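Local coordinates for carbonic anhydrase (Coccomyxa sp. PA, PDB 3UCJ), which catalyses the reversible, zinc-dependent hydration of carbon dioxide to hydrogencarbonate as a beta-class carbonic anhydrase and is inhibited by the sulfonamide acetazolamide, at the interface of chains A and B. Sequence-based numbering; all coordinates share one arbitrary frame. Chains: chain A/B, Carbonic anhydrase.

The interface of chains A and B. Residues chain A 31, 34-38, 62-63; chain B 51, 105, 190-191.
A patch of the two-fold interface between chains A and B, in a strand-exchanged beta-carbonic anhydrase, is built around B:Arg51, whose side chain lies along the loop that follows the 3-10 helix 32-34 of chain A. B:Arg51 ends the family's Cys-X-Asp-Ser-Arg motif, which holds zinc ligand B:Cys47, and B:Asn105 lies between zinc ligands B:His103 and B:Cys106; A:Gln38 lines the acetazolamide pocket. The contact thus probably couples subunit pairing to active-site shape.

A direct polar link across is a nearly straight hydrogen bond (163° at H) from guanidinium NH1 of B:Arg51 to the backbone carbonyl O of A:Val34, 2.9 Å. This oxygen meets the guanidinium at its edge, in plane, while the donor stands above the carbonyl plane. A bend at chi3 (-85°) turns the guanidinium out of the line of its aliphatic stem.

Within chain B, B:Asn105 fixes the rotation of the guanidinium and also packs its amide against A:Gly36. Its OD1 accepts from both NH1 (2.9 Å) and NH2 of B:Arg51, the latter along a lone pair. NH2 also reaches the backbone O of B:Asn105 at 2.9 Å. B:Pro190 CG sits over the rim of one guanidinium face.

Apolar contacts flank the bond. A:Val34 and B:Arg51 run antiparallel past each other, CB of the valine 3.7 Å from CD of the arginine, and CB of A:Gln38 touches the same methylene. The methyl CB of A:Ala35 rests on CA of B:Gly191 at 3.4 Å, close packing against a residue without a side chain.

Two waters complete the seam. Water 1 joins A:Ala35 O to B:Gly191 N; water 2 bridges A:Gly36 O and B:Asn105 ND2, which lies 2.8 Å from it.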
loop_
_atom_site.group_PDB
_atom_site.type_symbol
_atom_site.label_atom_id
_atom_site.label_comp_id
_atom_site.label_asym_id
_atom_site.label_seq_id
_atom_site.Cartn_x
_atom_site.Cartn_y
_atom_site.Cartn_z
ATOM N N PHE A 31 25.543 25.936 2.028
ATOM C CA PHE A 31 25.341 24.606 1.363
ATOM C C PHE A 31 26.476 23.643 1.730
ATOM O O PHE A 31 26.271 22.434 2.037
ATOM C CB PHE A 31 25.239 24.787 -0.128
ATOM C CG PHE A 31 24.100 25.670 -0.550
ATOM C CD1 PHE A 31 22.754 25.254 -0.308
ATOM C CD2 PHE A 31 24.331 26.892 -1.173
ATOM C CE1 PHE A 31 21.701 26.070 -0.658
ATOM C CE2 PHE A 31 23.265 27.736 -1.569
ATOM C CZ PHE A 31 21.927 27.297 -1.329
ATOM N N VAL A 34 26.331 20.987 4.452
ATOM C CA VAL A 34 25.437 19.811 4.331
ATOM C C VAL A 34 25.756 19.057 3.055
ATOM O O VAL A 34 24.894 18.294 2.542
ATOM C CB VAL A 34 23.929 20.241 4.349
ATOM C CG1 VAL A 34 23.606 20.743 5.792
ATOM C CG2 VAL A 34 23.610 21.287 3.295
ATOM N N ALA A 35 26.998 19.228 2.534
ATOM C CA ALA A 35 27.282 18.621 1.225
ATOM C C ALA A 35 27.313 17.159 1.399
ATOM O O ALA A 35 26.990 16.432 0.468
ATOM C CB ALA A 35 28.614 19.140 0.608
ATOM N N GLY A 36 27.711 16.673 2.576
ATOM C CA GLY A 36 27.851 15.201 2.689
ATOM C C GLY A 36 27.151 14.479 3.837
ATOM O O GLY A 36 27.403 13.281 4.083
ATOM N N SER A 37 26.317 15.208 4.585
ATOM C CA SER A 37 25.536 14.625 5.693
ATOM C C SER A 37 24.369 15.548 6.025
ATOM O O SER A 37 24.272 16.697 5.522
ATOM C CB SER A 37 26.362 14.486 7.025
ATOM O OG SER A 37 26.790 15.804 7.290
ATOM N N GLN A 38 23.426 15.034 6.826
ATOM C CA GLN A 38 22.341 15.935 7.350
ATOM C C GLN A 38 22.136 15.557 8.793
ATOM O O GLN A 38 22.253 14.383 9.187
ATOM C CB GLN A 38 20.956 15.771 6.583
ATOM C CG GLN A 38 20.422 14.299 6.757
ATOM C CD GLN A 38 19.090 14.054 5.863
ATOM O OE1 GLN A 38 18.187 14.936 5.835
ATOM N NE2 GLN A 38 18.990 12.906 5.252
ATOM N N PRO A 62 18.576 24.831 4.512
ATOM C CA PRO A 62 18.752 23.380 4.250
ATOM C C PRO A 62 19.342 22.531 5.409
ATOM O O PRO A 62 20.301 22.971 6.103
ATOM C CB PRO A 62 19.685 23.372 3.028
ATOM C CG PRO A 62 19.329 24.646 2.277
ATOM C CD PRO A 62 19.023 25.662 3.373
ATOM N N GLY A 63 18.818 21.338 5.666
ATOM C CA GLY A 63 19.410 20.511 6.744
ATOM C C GLY A 63 18.678 20.563 8.091
ATOM O O GLY A 63 19.053 19.849 9.046
ATOM N N ARG B 51 17.743 18.494 3.204
ATOM C CA ARG B 51 18.545 19.463 2.499
ATOM C C ARG B 51 17.925 19.955 1.210
ATOM O O ARG B 51 18.488 20.792 0.561
ATOM C CB ARG B 51 19.929 18.895 2.237
ATOM C CG ARG B 51 20.553 18.297 3.444
ATOM C CD ARG B 51 21.777 17.529 3.124
ATOM N NE ARG B 51 21.496 16.175 2.735
ATOM C CZ ARG B 51 22.389 15.334 2.278
ATOM N NH1 ARG B 51 23.625 15.704 2.131
ATOM N NH2 ARG B 51 22.046 14.135 1.964
ATOM N N ASN B 105 24.255 12.637 -3.048
ATOM C CA ASN B 105 24.385 12.330 -1.649
ATOM C C ASN B 105 23.025 11.861 -1.066
ATOM O O ASN B 105 22.784 11.993 0.169
ATOM C CB ASN B 105 24.869 13.546 -0.855
ATOM C CG ASN B 105 25.621 13.138 0.431
ATOM O OD1 ASN B 105 25.159 13.373 1.539
ATOM N ND2 ASN B 105 26.756 12.458 0.264
ATOM N N PRO B 190 23.142 19.064 -2.892
ATOM C CA PRO B 190 22.907 19.689 -1.606
ATOM C C PRO B 190 24.060 20.597 -1.207
ATOM O O PRO B 190 23.838 21.633 -0.685
ATOM C CB PRO B 190 22.805 18.509 -0.671
ATOM C CG PRO B 190 22.454 17.411 -1.522
ATOM C CD PRO B 190 23.125 17.616 -2.775
ATOM N N GLY B 191 25.271 20.155 -1.467
ATOM C CA GLY B 191 26.509 20.978 -1.285
ATOM C C GLY B 191 26.685 22.254 -2.099
ATOM O O GLY B 191 27.615 23.012 -1.785
HETATM O O HOH W 1 26.303 17.774 -2.130
HETATM O O HOH W 2 28.396 11.455 2.279
#